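Local coordinates for protein serine racemase (Enterococcus faecalis, PDB 4ECL) that belongs to the alanine racemase family and forms a two-domain subunit, a TIM barrel joined to a beta-rich C-terminal domain, which pairs into a dimer, at residues 107-110 with 111-115; 181-184 with 185-188; 61-65 with 66-70; 36-39 with 40-44; 355-358 with 359-363. All coordinates share one frame; numbering follows the deposited sequence.

Contact 1. Residues 107-110 with 111-115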
loop_
_atom_site.group_PDB
_atom_site.type_symbol
_atom_site.label_atom_id
_atom_site.label_comp_id
_atom_site.label_asym_id
_atom_site.label_seq_id
_atom_site.Cartn_x
_atom_site.Cartn_y
_atom_site.Cartn_z
ATOM N N TYR A 107 7.758 25.939 18.052
ATOM C CA TYR A 107 7.459 26.645 19.299
ATOM C C TYR A 107 5.960 26.677 19.664
ATOM O O TYR A 107 5.563 26.210 20.739
ATOM C CB TYR A 107 8.053 28.058 19.280
ATOM C CG TYR A 107 7.959 28.754 20.617
ATOM C CD1 TYR A 107 8.592 28.227 21.738
ATOM C CD2 TYR A 107 7.237 29.927 20.763
ATOM C CE1 TYR A 107 8.501 28.844 22.962
ATOM C CE2 TYR A 107 7.141 30.552 21.983
ATOM C CZ TYR A 107 7.773 30.007 23.081
ATOM O OH TYR A 107 7.683 30.637 24.303
ATOM N N ARG A 108 5.139 27.228 18.773
ATOM C CA ARG A 108 3.684 27.235 18.942
ATOM C C ARG A 108 3.127 25.863 19.357
ATOM O O ARG A 108 2.265 25.761 20.243
ATOM C CB ARG A 108 3.025 27.698 17.639
ATOM C CG ARG A 108 1.509 27.556 17.580
ATOM C CD ARG A 108 0.969 28.181 16.293
ATOM N NE ARG A 108 1.461 29.548 16.147
ATOM C CZ ARG A 108 0.819 30.623 16.599
ATOM N NH1 ARG A 108 -0.353 30.492 17.207
ATOM N NH2 ARG A 108 1.346 31.829 16.434
ATOM N N TYR A 109 3.628 24.808 18.724
ATOM C CA TYR A 109 3.198 23.460 19.073
ATOM C C TYR A 109 3.583 23.152 20.515
ATOM O O TYR A 109 2.761 22.669 21.307
ATOM C CB TYR A 109 3.821 22.435 18.130
ATOM C CG TYR A 109 3.495 21.006 18.498
ATOM C CD1 TYR A 109 2.258 20.448 18.184
ATOM C CD2 TYR A 109 4.417 20.220 19.173
ATOM C CE1 TYR A 109 1.958 19.135 18.527
ATOM C CE2 TYR A 109 4.127 18.915 19.519
ATOM C CZ TYR A 109 2.900 18.376 19.194
ATOM O OH TYR A 109 2.625 17.076 19.556
ATOM N N SER A 110 4.834 23.458 20.846
ATOM C CA SER A 110 5.374 23.193 22.168
ATOM C C SER A 110 4.539 23.844 23.267
ATOM O O SER A 110 4.281 23.238 24.310
ATOM C CB SER A 110 6.815 23.684 22.249
ATOM O OG SER A 110 7.656 22.913 21.409
ATOM N N LEU A 111 4.109 25.077 23.022
ATOM C CA LEU A 111 3.319 25.816 24.000
ATOM C C LEU A 111 1.964 25.165 24.193
ATOM O O LEU A 111 1.525 24.953 25.325
ATOM C CB LEU A 111 3.138 27.266 23.551
ATOM C CG LEU A 111 4.382 28.153 23.600
ATOM C CD1 LEU A 111 4.009 29.576 23.224
ATOM C CD2 LEU A 111 5.034 28.131 24.979
ATOM N N LEU A 112 1.322 24.839 23.072
ATOM C CA LEU A 112 -0.007 24.242 23.060
ATOM C C LEU A 112 -0.053 22.871 23.736
ATOM O O LEU A 112 -1.020 22.540 24.430
ATOM C CB LEU A 112 -0.513 24.135 21.621
ATOM C CG LEU A 112 -1.969 23.729 21.398
ATOM C CD1 LEU A 112 -2.904 24.624 22.182
ATOM C CD2 LEU A 112 -2.303 23.799 19.920
ATOM N N LEU A 113 0.983 22.067 23.516
ATOM C CA LEU A 113 1.073 20.770 24.171
ATOM C C LEU A 113 1.263 20.930 25.682
ATOM O O LEU A 113 0.700 20.162 26.474
ATOM C CB LEU A 113 2.234 19.952 23.586
ATOM C CG LEU A 113 2.334 18.503 24.061
ATOM C CD1 LEU A 113 1.155 17.691 23.557
ATOM C CD2 LEU A 113 3.645 17.880 23.619
ATOM N N ASN A 114 2.062 21.926 26.067
ATOM C CA ASN A 114 2.324 22.228 27.474
ATOM C C ASN A 114 1.044 22.630 28.201
ATOM O O ASN A 114 0.823 22.249 29.353
ATOM C CB ASN A 114 3.357 23.353 27.589
ATOM C CG ASN A 114 3.758 23.648 29.032
ATOM O OD1 ASN A 114 4.047 22.738 29.814
ATOM N ND2 ASN A 114 3.779 24.927 29.389
ATOM N N LYS A 115 0.197 23.387 27.509
ATOM C CA LYS A 115 -1.028 23.912 28.103
ATOM C C LYS A 115 -2.055 22.833 28.401
ATOM O O LYS A 115 -3.003 23.070 29.145
ATOM C CB LYS A 115 -1.635 24.993 27.211
ATOM C CG LYS A 115 -0.773 26.235 27.134
ATOM C CD LYS A 115 -1.345 27.261 26.183
ATOM C CE LYS A 115 -0.559 28.560 26.270
ATOM N NZ LYS A 115 -0.653 29.168 27.628
#
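Helix 107-114, the outer arm of a beta-alpha-beta unit, brings Tyr-107 and Leu-111 together one turn apart. Leu-111 CG lies over one face of the Tyr-107 ring, 4.1 Å from its centroid and 18° off the normal, a CH-pi contact displaced toward the rim. The leucine fork spans the phenol end: Leu-111 CD1 meets Tyr-107 CE2 at 3.5 Å, while Leu-111 CD2 sits 3.7 Å from Tyr-107 OH. The chi1 of -171° sets the tyrosine beside its own carbonyl carbon, on the side where Leu-111 stands. The backbone ties the same pair, Leu-111 N giving a bond of 2.9 Å to Tyr-107 O. On the buried flank Tyr-109 CE2 approaches Leu-113 CD2 more loosely, at 4.3 Å, and both side chains rest on Gln-102 of strand 101-104. The hydroxyl of Tyr-109 is bonded to Thr-87 O, and Ser-110 OG turns back to Asp-106 O in the preceding turn. Tyr-107 also touches Lys-142 and Ala-145 of helix 140-146. One greasy flank on the strands and a more exposed one beyond make this an amphipathic helix of the kind that surrounds a TIM barrel.

Contact 2. Residues 181-184 with 185-188; sequences SFYK and VLDW
Four successive i to i+4 bonds, from Val-185, Leu-186, Asp-187 and Trp-188 N to the carbonyls of Ser-181, Phe-182, Tyr-183 and Lys-184, keep this length of helix 169-191 regular; the shortest joins Asp-187 N to Tyr-183 O at 2.8 Å. Leu-186 is the hub of the side chains. Its CD1 methyl touches two aromatic rings at once, 3.6 Å from Tyr-183 CD1 and 3.8 Å from Phe-182 CE2. Tyr-183 and Leu-186 run side by side in the same direction, whereas Phe-182 crosses the leucine at a slant. The two rings also meet each other: Phe-182 CD2 lies 4.2 Å above the plane of the Tyr-183 ring, over its centre. Different first torsions accompany this: the Phe-182 ring lies trans to its N (chi1 -175°), the Tyr-183 ring trans to its carbonyl carbon (chi1 -73°). The helix links strand 152-158 to strand 198-200 in a beta-alpha-beta crossover of the TIM barrel, and Phe-182 and Leu-186 press on Ile-157 and Val-199 of those strands. On the outer side the charges stay apart, Lys-184 NZ lying 7.0 Å from Asp-187 OD2. Val-185 CG2 packs 3.5 Å from Ser-181 O on a buried flank. The Trp-188 indole lies on helix 140-146, touching Asp-141 and Leu-144, with Lys-140 making a cation-pi contact.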
loop_
_atom_site.group_PDB
_atom_site.type_symbol
_atom_site.label_atom_id
_atom_site.label_comp_id
_atom_site.label_asym_id
_atom_site.label_seq_id
_atom_site.Cartn_x
_atom_site.Cartn_y
_atom_site.Cartn_z
ATOM N N SER A 181 25.411 24.141 11.615
ATOM C CA SER A 181 24.302 24.934 12.131
ATOM C C SER A 181 23.782 24.316 13.413
ATOM O O SER A 181 23.416 25.019 14.348
ATOM C CB SER A 181 23.157 24.985 11.119
ATOM O OG SER A 181 23.626 25.406 9.854
ATOM N N PHE A 182 23.739 22.990 13.445
ATOM C CA PHE A 182 23.174 22.292 14.587
ATOM C C PHE A 182 23.988 22.537 15.861
ATOM O O PHE A 182 23.432 22.795 16.929
ATOM C CB PHE A 182 23.074 20.789 14.301
ATOM C CG PHE A 182 22.390 20.022 15.383
ATOM C CD1 PHE A 182 21.008 20.049 15.500
ATOM C CD2 PHE A 182 23.121 19.273 16.283
ATOM C CE1 PHE A 182 20.370 19.341 16.501
ATOM C CE2 PHE A 182 22.490 18.570 17.287
ATOM C CZ PHE A 182 21.115 18.605 17.400
ATOM N N TYR A 183 25.308 22.433 15.754
ATOM C CA TYR A 183 26.157 22.605 16.928
ATOM C C TYR A 183 26.289 24.071 17.325
ATOM O O TYR A 183 26.523 24.389 18.495
ATOM C CB TYR A 183 27.518 21.937 16.726
ATOM C CG TYR A 183 27.419 20.427 16.803
ATOM C CD1 TYR A 183 27.173 19.793 18.015
ATOM C CD2 TYR A 183 27.542 19.638 15.666
ATOM C CE1 TYR A 183 27.065 18.420 18.096
ATOM C CE2 TYR A 183 27.438 18.258 15.739
ATOM C CZ TYR A 183 27.201 17.654 16.959
ATOM O OH TYR A 183 27.098 16.277 17.054
ATOM N N LYS A 184 26.120 24.961 16.354
ATOM C CA LYS A 184 26.029 26.383 16.670
ATOM C C LYS A 184 24.876 26.608 17.647
ATOM O O LYS A 184 25.037 27.310 18.653
ATOM C CB LYS A 184 25.861 27.224 15.408
ATOM C CG LYS A 184 27.149 27.436 14.631
ATOM C CD LYS A 184 26.938 28.360 13.432
ATOM C CE LYS A 184 28.264 28.774 12.789
ATOM N NZ LYS A 184 29.123 27.605 12.415
ATOM N N VAL A 185 23.728 25.991 17.364
ATOM C CA VAL A 185 22.587 26.047 18.278
ATOM C C VAL A 185 22.959 25.517 19.659
ATOM O O VAL A 185 22.677 26.156 20.677
ATOM C CB VAL A 185 21.395 25.224 17.788
ATOM C CG1 VAL A 185 20.353 25.106 18.903
ATOM C CG2 VAL A 185 20.779 25.836 16.526
ATOM N N LEU A 186 23.585 24.344 19.685
ATOM C CA LEU A 186 24.015 23.730 20.940
ATOM C C LEU A 186 24.970 24.633 21.739
ATOM O O LEU A 186 24.828 24.774 22.957
ATOM C CB LEU A 186 24.676 22.377 20.683
ATOM C CG LEU A 186 23.827 21.300 20.008
ATOM C CD1 LEU A 186 24.415 19.926 20.289
ATOM C CD2 LEU A 186 22.393 21.367 20.477
ATOM N N ASP A 187 25.940 25.232 21.052
ATOM C CA ASP A 187 26.896 26.117 21.708
ATOM C C ASP A 187 26.149 27.296 22.312
ATOM O O ASP A 187 26.373 27.668 23.465
ATOM C CB ASP A 187 27.923 26.640 20.708
ATOM C CG ASP A 187 28.855 25.568 20.210
ATOM O OD1 ASP A 187 29.016 24.542 20.908
ATOM O OD2 ASP A 187 29.433 25.753 19.118
ATOM N N TRP A 188 25.259 27.879 21.517
ATOM C CA TRP A 188 24.470 29.014 21.966
ATOM C C TRP A 188 23.624 28.635 23.181
ATOM O O TRP A 188 23.570 29.375 24.153
ATOM C CB TRP A 188 23.583 29.531 20.833
ATOM C CG TRP A 188 22.864 30.816 21.170
ATOM C CD1 TRP A 188 23.277 32.081 20.887
ATOM C CD2 TRP A 188 21.616 30.945 21.857
ATOM N NE1 TRP A 188 22.368 32.993 21.361
ATOM C CE2 TRP A 188 21.333 32.317 21.957
ATOM C CE3 TRP A 188 20.705 30.027 22.393
ATOM C CZ2 TRP A 188 20.180 32.801 22.571
ATOM C CZ3 TRP A 188 19.567 30.502 23.003
ATOM C CH2 TRP A 188 19.311 31.879 23.088
#

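Contact 3. Residues 61-65 with 66-70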
loop_
_atom_site.group_PDB
_atom_site.type_symbol
_atom_site.label_atom_id
_atom_site.label_comp_id
_atom_site.label_asym_id
_atom_site.label_seq_id
_atom_site.Cartn_x
_atom_site.Cartn_y
_atom_site.Cartn_z
ATOM N N PHE A 61 13.122 3.046 20.411
ATOM C CA PHE A 61 12.363 2.940 19.155
ATOM C C PHE A 61 11.797 4.292 18.701
ATOM O O PHE A 61 11.455 5.142 19.527
ATOM C CB PHE A 61 11.221 1.910 19.291
ATOM C CG PHE A 61 11.706 0.537 19.648
ATOM C CD1 PHE A 61 12.130 -0.334 18.663
ATOM C CD2 PHE A 61 11.806 0.148 20.973
ATOM C CE1 PHE A 61 12.623 -1.582 18.995
ATOM C CE2 PHE A 61 12.297 -1.094 21.315
ATOM C CZ PHE A 61 12.704 -1.965 20.324
ATOM N N ALA A 62 11.712 4.472 17.384
ATOM C CA ALA A 62 11.099 5.653 16.781
ATOM C C ALA A 62 9.905 5.225 15.921
ATOM O O ALA A 62 10.001 4.261 15.159
ATOM C CB ALA A 62 12.111 6.377 15.926
ATOM N N VAL A 63 8.787 5.940 16.040
ATOM C CA VAL A 63 7.620 5.692 15.199
ATOM C C VAL A 63 7.185 7.005 14.584
ATOM O O VAL A 63 7.634 8.066 15.015
ATOM C CB VAL A 63 6.446 5.147 16.011
ATOM C CG1 VAL A 63 6.683 3.690 16.367
ATOM C CG2 VAL A 63 6.250 5.981 17.260
ATOM N N ALA A 64 6.316 6.949 13.583
ATOM C CA ALA A 64 5.866 8.184 12.938
ATOM C C ALA A 64 4.730 8.865 13.688
ATOM O O ALA A 64 4.595 10.090 13.642
ATOM C CB ALA A 64 5.443 7.919 11.491
ATOM N N THR A 65 3.885 8.073 14.342
ATOM C CA THR A 65 2.649 8.601 14.907
ATOM C C THR A 65 2.377 8.027 16.281
ATOM O O THR A 65 2.889 6.969 16.621
ATOM C CB THR A 65 1.428 8.258 14.029
ATOM O OG1 THR A 65 1.115 6.869 14.179
ATOM C CG2 THR A 65 1.695 8.574 12.551
ATOM N N ILE A 66 1.559 8.727 17.065
ATOM C CA ILE A 66 1.167 8.254 18.388
ATOM C C ILE A 66 0.434 6.906 18.327
ATOM O O ILE A 66 0.560 6.083 19.236
ATOM C CB ILE A 66 0.284 9.286 19.128
ATOM C CG1 ILE A 66 0.029 8.831 20.568
ATOM C CG2 ILE A 66 -1.043 9.512 18.379
ATOM C CD1 ILE A 66 -0.641 9.878 21.429
ATOM N N ASP A 67 -0.321 6.670 17.257
ATOM C CA ASP A 67 -1.049 5.400 17.132
ATOM C C ASP A 67 -0.108 4.209 16.935
ATOM O O ASP A 67 -0.363 3.111 17.431
ATOM C CB ASP A 67 -2.096 5.484 16.029
ATOM C CG ASP A 67 -3.091 6.599 16.277
ATOM O OD1 ASP A 67 -4.051 6.373 17.040
ATOM O OD2 ASP A 67 -2.880 7.708 15.746
ATOM N N GLU A 68 0.983 4.429 16.216
ATOM C CA GLU A 68 2.045 3.433 16.164
ATOM C C GLU A 68 2.653 3.212 17.541
ATOM O O GLU A 68 2.858 2.076 17.953
ATOM C CB GLU A 68 3.113 3.845 15.163
ATOM C CG GLU A 68 2.637 3.698 13.734
ATOM C CD GLU A 68 3.660 4.184 12.747
ATOM O OE1 GLU A 68 4.568 4.923 13.170
ATOM O OE2 GLU A 68 3.562 3.831 11.554
ATOM N N GLY A 69 2.927 4.300 18.254
ATOM C CA GLY A 69 3.494 4.216 19.593
ATOM C C GLY A 69 2.612 3.464 20.583
ATOM O O GLY A 69 3.089 2.622 21.350
ATOM N N ILE A 70 1.319 3.773 20.572
ATOM C CA ILE A 70 0.364 3.090 21.429
ATOM C C ILE A 70 0.303 1.583 21.083
ATOM O O ILE A 70 0.263 0.730 21.980
ATOM C CB ILE A 70 -1.029 3.748 21.306
ATOM C CG1 ILE A 70 -1.009 5.137 21.933
ATOM C CG2 ILE A 70 -2.097 2.919 21.987
ATOM C CD1 ILE A 70 -2.359 5.835 21.846
#
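Thr-65 and Glu-68 form a capping box where strand 60-63 passes into helix 66-74. In one direction Glu-68 N gives its hydrogen to Thr-65 OG1, 3.2 Å away and nearly straight at 166°. The return bond, Thr-65 N to Glu-68 OE1, is weak at 3.4 Å; the same oxygen accepts a shorter one from Ala-64 N, 2.7 Å and nearly along the C-O axis. Thr-65 OG1 can face the first turn because it stands between its own backbone N and carbonyl carbon (chi1 74°). Gly-69 N to Thr-65 O, 3.1 Å, opens the regular helical pattern. The tight part lies beside this box, where Val-63 meets the Glu-68 side chain. The two pass one another head to tail, with Val-63 CB 3.4 Å from Glu-68 OE1 and 3.7 Å from Glu-68 CB, while Val-63 CG2 rests 3.9 Å from Gly-69 N. The looser part is at Asp-67, the partly exposed residue here, whose CB comes no nearer than 4.0 Å to Thr-65 OG1 and whose carboxylate turns to a salt bridge with Arg-91. The second oxygen of Glu-68, OE2, accepts from Ala-39 N and pairs with Arg-367 of the second subunit, so the whole carboxylate is gripped and probably stays ionised. Strand 60-63 runs between strands 32-36 and 80-83 of the barrel; Val-63 leans on Ile-81 and Ile-83, and Ile-66 fits between strand 80-83 and helix 92-97.

Contact 4. Residues 36-39 with 40-44. With SO4 (sulfate ion), chain G.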
loop_
_atom_site.group_PDB
_atom_site.type_symbol
_atom_site.label_atom_id
_atom_site.label_comp_id
_atom_site.label_asym_id
_atom_site.label_seq_id
_atom_site.Cartn_x
_atom_site.Cartn_y
_atom_site.Cartn_z
ATOM N N VAL A 36 14.159 2.479 13.968
ATOM C CA VAL A 36 13.035 3.164 13.359
ATOM C C VAL A 36 12.036 2.120 12.851
ATOM O O VAL A 36 12.315 1.412 11.871
ATOM C CB VAL A 36 13.521 4.027 12.196
ATOM C CG1 VAL A 36 12.341 4.730 11.525
ATOM C CG2 VAL A 36 14.550 5.040 12.698
ATOM N N VAL A 37 10.887 2.002 13.518
ATOM C CA VAL A 37 9.943 0.924 13.197
ATOM C C VAL A 37 8.596 1.431 12.660
ATOM O O VAL A 37 7.593 0.721 12.696
ATOM C CB VAL A 37 9.725 -0.019 14.408
ATOM C CG1 VAL A 37 11.009 -0.804 14.705
ATOM C CG2 VAL A 37 9.287 0.757 15.650
ATOM N N LYS A 38 8.589 2.667 12.167
ATOM C CA LYS A 38 7.392 3.271 11.588
ATOM C C LYS A 38 6.969 2.539 10.310
ATOM O O LYS A 38 7.769 1.811 9.720
ATOM C CB LYS A 38 7.652 4.740 11.271
ATOM C CG LYS A 38 8.839 4.962 10.383
ATOM C CD LYS A 38 9.124 6.436 10.159
ATOM C CE LYS A 38 10.181 6.612 9.084
ATOM N NZ LYS A 38 10.412 8.034 8.721
ATOM N N ALA A 39 5.725 2.758 9.887
ATOM C CA ALA A 39 5.122 2.081 8.728
ATOM C C ALA A 39 5.268 0.576 8.753
ATOM O O ALA A 39 5.835 -0.000 7.826
ATOM C CB ALA A 39 5.690 2.607 7.444
ATOM N N GLU A 40 4.744 -0.055 9.800
ATOM C CA GLU A 40 4.848 -1.493 9.964
ATOM C C GLU A 40 6.290 -1.968 9.868
ATOM O O GLU A 40 6.566 -2.984 9.217
ATOM C CB GLU A 40 3.990 -2.215 8.928
ATOM C CG GLU A 40 2.515 -2.150 9.246
ATOM C CD GLU A 40 2.188 -2.873 10.534
ATOM O OE1 GLU A 40 2.898 -3.854 10.867
ATOM O OE2 GLU A 40 1.232 -2.450 11.218
ATOM N N ALA A 41 7.187 -1.218 10.508
ATOM C CA ALA A 41 8.626 -1.483 10.462
ATOM C C ALA A 41 9.090 -1.618 9.019
ATOM O O ALA A 41 9.619 -2.663 8.616
ATOM C CB ALA A 41 8.984 -2.729 11.265
ATOM N N TYR A 42 8.850 -0.560 8.245
ATOM C CA TYR A 42 9.198 -0.529 6.831
ATOM C C TYR A 42 8.648 -1.757 6.119
ATOM O O TYR A 42 9.319 -2.344 5.257
ATOM C CB TYR A 42 10.706 -0.452 6.645
ATOM C CG TYR A 42 11.326 0.901 6.928
ATOM C CD1 TYR A 42 11.025 1.608 8.086
ATOM C CD2 TYR A 42 12.249 1.450 6.051
ATOM C CE1 TYR A 42 11.608 2.856 8.349
ATOM C CE2 TYR A 42 12.853 2.686 6.308
ATOM C CZ TYR A 42 12.522 3.388 7.453
ATOM O OH TYR A 42 13.122 4.607 7.696
ATOM N N GLY A 43 7.442 -2.161 6.516
ATOM C CA GLY A 43 6.730 -3.250 5.867
ATOM C C GLY A 43 7.051 -4.634 6.410
ATOM O O GLY A 43 6.422 -5.612 6.028
ATOM N N HIS A 44 8.014 -4.713 7.321
ATOM C CA HIS A 44 8.481 -5.992 7.843
ATOM C C HIS A 44 7.540 -6.578 8.885
ATOM O O HIS A 44 7.692 -7.728 9.294
ATOM C CB HIS A 44 9.875 -5.824 8.457
ATOM C CG HIS A 44 10.944 -5.570 7.445
ATOM N ND1 HIS A 44 10.999 -4.414 6.700
ATOM C CD2 HIS A 44 11.990 -6.330 7.042
ATOM C CE1 HIS A 44 12.032 -4.472 5.878
ATOM N NE2 HIS A 44 12.649 -5.623 6.066
HETATM S S SO4 G . 16.673 5.697 7.163
HETATM O O1 SO4 G . 15.833 6.683 7.851
HETATM O O2 SO4 G . 17.613 5.115 8.121
HETATM O O3 SO4 G . 15.799 4.660 6.621
HETATM O O4 SO4 G . 17.385 6.342 6.065
#
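The Tyr-42 ring comes back alongside Val-36 and Lys-38, at a slant to both side chains. Val-36 CG1 meets the ring at its edge, near the plane, 3.8 Å from Tyr-42 CE1. Lys-38, extended beyond CG, runs obliquely past the phenol end, its CE 3.8 Å from Tyr-42 OH; its NZ goes on to a salt bridge with Asp-315 of the second subunit. This fold-back rests on a left-handed helical turn: Ala-39 to Tyr-42 all have positive phi, and Tyr-42 N bonds straight to Lys-38 O (3.0 Å, 170°). Gly-43, also at positive phi, ends the turn with its N bonded to Ala-39 O at 3.0 Å. Just after it, His-44 ND1 makes two weak bonds, 2.9 Å to Ala-41 O and 3.0 Å to Tyr-42 O, while the imidazole stacks on Tyr-225. Glu-40 is salt-bridged to Arg-71. At the far end Tyr-42 OH donates to sulfate O3 at 2.9 Å. The sulfate probably came from the crystallisation liquor, but Ser-204 OG, Gly-221 N and Val-222 N, converging on it with this phenol, mark an anion-binding pocket, consistent with the place where alanine racemase relatives hold the phosphate of their pyridoxal cofactor.

Contact 5. Residues 355-358 with 359-363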
loop_
_atom_site.group_PDB
_atom_site.type_symbol
_atom_site.label_atom_id
_atom_site.label_comp_id
_atom_site.label_asym_id
_atom_site.label_seq_id
_atom_site.Cartn_x
_atom_site.Cartn_y
_atom_site.Cartn_z
ATOM N N SER A 355 11.553 3.129 -8.291
ATOM C CA SER A 355 11.201 3.574 -6.959
ATOM C C SER A 355 12.441 3.487 -6.079
ATOM O O SER A 355 13.568 3.467 -6.572
ATOM C CB SER A 355 10.071 2.689 -6.422
ATOM O OG SER A 355 9.804 2.922 -5.052
ATOM N N ILE A 356 12.236 3.453 -4.773
ATOM C CA ILE A 356 13.331 3.267 -3.850
ATOM C C ILE A 356 12.887 2.268 -2.818
ATOM O O ILE A 356 11.695 2.100 -2.580
ATOM C CB ILE A 356 13.717 4.569 -3.109
ATOM C CG1 ILE A 356 12.485 5.198 -2.462
ATOM C CG2 ILE A 356 14.417 5.548 -4.037
ATOM C CD1 ILE A 356 12.834 6.168 -1.356
ATOM N N THR A 357 13.861 1.632 -2.187
ATOM C CA THR A 357 13.604 0.565 -1.239
ATOM C C THR A 357 12.602 0.961 -0.174
ATOM O O THR A 357 11.715 0.184 0.165
ATOM C CB THR A 357 14.916 0.152 -0.556
ATOM O OG1 THR A 357 15.703 -0.607 -1.483
ATOM C CG2 THR A 357 14.632 -0.696 0.664
ATOM N N ASN A 358 12.743 2.187 0.334
ATOM C CA ASN A 358 11.923 2.676 1.434
ATOM C C ASN A 358 10.452 2.590 1.046
ATOM O O ASN A 358 9.606 2.187 1.842
ATOM C CB ASN A 358 12.285 4.139 1.798
ATOM C CG ASN A 358 13.760 4.322 2.169
ATOM O OD1 ASN A 358 14.082 4.915 3.211
ATOM N ND2 ASN A 358 14.662 3.830 1.316
ATOM N N GLU A 359 10.157 2.970 -0.187
ATOM C CA GLU A 359 8.769 3.002 -0.649
ATOM C C GLU A 359 8.247 1.598 -0.975
ATOM O O GLU A 359 7.116 1.250 -0.623
ATOM C CB GLU A 359 8.609 3.925 -1.865
ATOM C CG GLU A 359 7.189 3.911 -2.438
ATOM C CD GLU A 359 7.051 4.636 -3.766
ATOM O OE1 GLU A 359 8.073 4.897 -4.440
ATOM O OE2 GLU A 359 5.898 4.937 -4.141
ATOM N N LEU A 360 9.069 0.795 -1.645
ATOM C CA LEU A 360 8.676 -0.572 -1.994
ATOM C C LEU A 360 8.304 -1.349 -0.739
ATOM O O LEU A 360 7.254 -1.982 -0.676
ATOM C CB LEU A 360 9.814 -1.292 -2.718
ATOM C CG LEU A 360 9.531 -2.747 -3.120
ATOM C CD1 LEU A 360 8.459 -2.809 -4.213
ATOM C CD2 LEU A 360 10.815 -3.463 -3.559
ATOM N N LEU A 361 9.149 -1.243 0.276
ATOM C CA LEU A 361 9.000 -2.032 1.490
ATOM C C LEU A 361 7.922 -1.518 2.416
ATOM O O LEU A 361 7.109 -2.299 2.914
ATOM C CB LEU A 361 10.330 -2.120 2.244
ATOM C CG LEU A 361 11.450 -2.914 1.566
ATOM C CD1 LEU A 361 12.507 -3.295 2.588
ATOM C CD2 LEU A 361 10.926 -4.154 0.849
ATOM N N SER A 362 7.915 -0.207 2.660
ATOM C CA SER A 362 6.919 0.379 3.550
ATOM C C SER A 362 5.517 0.235 2.976
ATOM O O SER A 362 4.538 0.280 3.720
ATOM C CB SER A 362 7.224 1.852 3.862
ATOM O OG SER A 362 7.002 2.685 2.739
ATOM N N ARG A 363 5.412 0.056 1.661
ATOM C CA ARG A 363 4.090 -0.104 1.036
ATOM C C ARG A 363 3.706 -1.555 0.747
ATOM O O ARG A 363 2.860 -1.824 -0.112
ATOM C CB ARG A 363 3.973 0.736 -0.245
ATOM C CG ARG A 363 4.150 2.247 -0.019
ATOM C CD ARG A 363 3.978 3.033 -1.317
ATOM N NE ARG A 363 2.657 2.825 -1.906
ATOM C CZ ARG A 363 2.319 3.199 -3.138
ATOM N NH1 ARG A 363 3.213 3.796 -3.924
ATOM N NH2 ARG A 363 1.086 2.972 -3.584
#
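Ile-356 is the N-cap of the short helix 357-362, its carbonyl O accepting a straight bond from Leu-360 N (3.1 Å, 171°) and a weak one from Glu-359 N; Leu-361 N follows with 2.9 Å to Thr-357 O. Ahead of the cap, Ser-355 OG donates to Glu-359 OE1 at 2.7 Å, coming from above the carboxylate plane, 44° out of it. Glu-359, its chain extended with CG trans to N, reaches this serine. Its other oxygen, OE2, forms a salt bridge with Arg-363 NH1 at 2.9 Å, in the guanidinium plane and on the anti side, somewhat out of the carboxylate plane. One carboxylate thus ties the residue before the N-cap to the residue that follows the helix, which belongs to the C-terminal part of the alanine racemase fold and lies at the dimer interface: Tyr-284 of the second subunit packs on Asn-358, Glu-359 and Ser-362. Asn-358 O is gripped twice by Ser-362, from OG at 2.8 Å and from N at 3.0 Å, the two donors arriving from opposite faces of its plane. On the inner side Thr-357 CG2 lies alongside Leu-361 CD1 at 3.9 Å. Asn-358 ND2 is bonded to Ser-229 OG.

Overall arrangement
Along the chain the contacts come in series, 4, 3, 1, 2 and 5; none nests in or crosses another, and each closes just a turn or cap. Contact 4, after strand 32-36, and contact 3, after strand 60-63, touch, Ala-62 O lying 2.9 Å from Val-37 N across the paired strands. Contacts 1 and 2 sit on outer helices of the same barrel, their centres 22 Å apart. Contact 5 comes late, near the C terminus, yet returns to contact 4: Leu-361 CD1 packs 3.5 Å from His-44 CE1, so parts of the chain far apart in sequence meet here. Contacts 3, 4 and 5 also touch the second subunit.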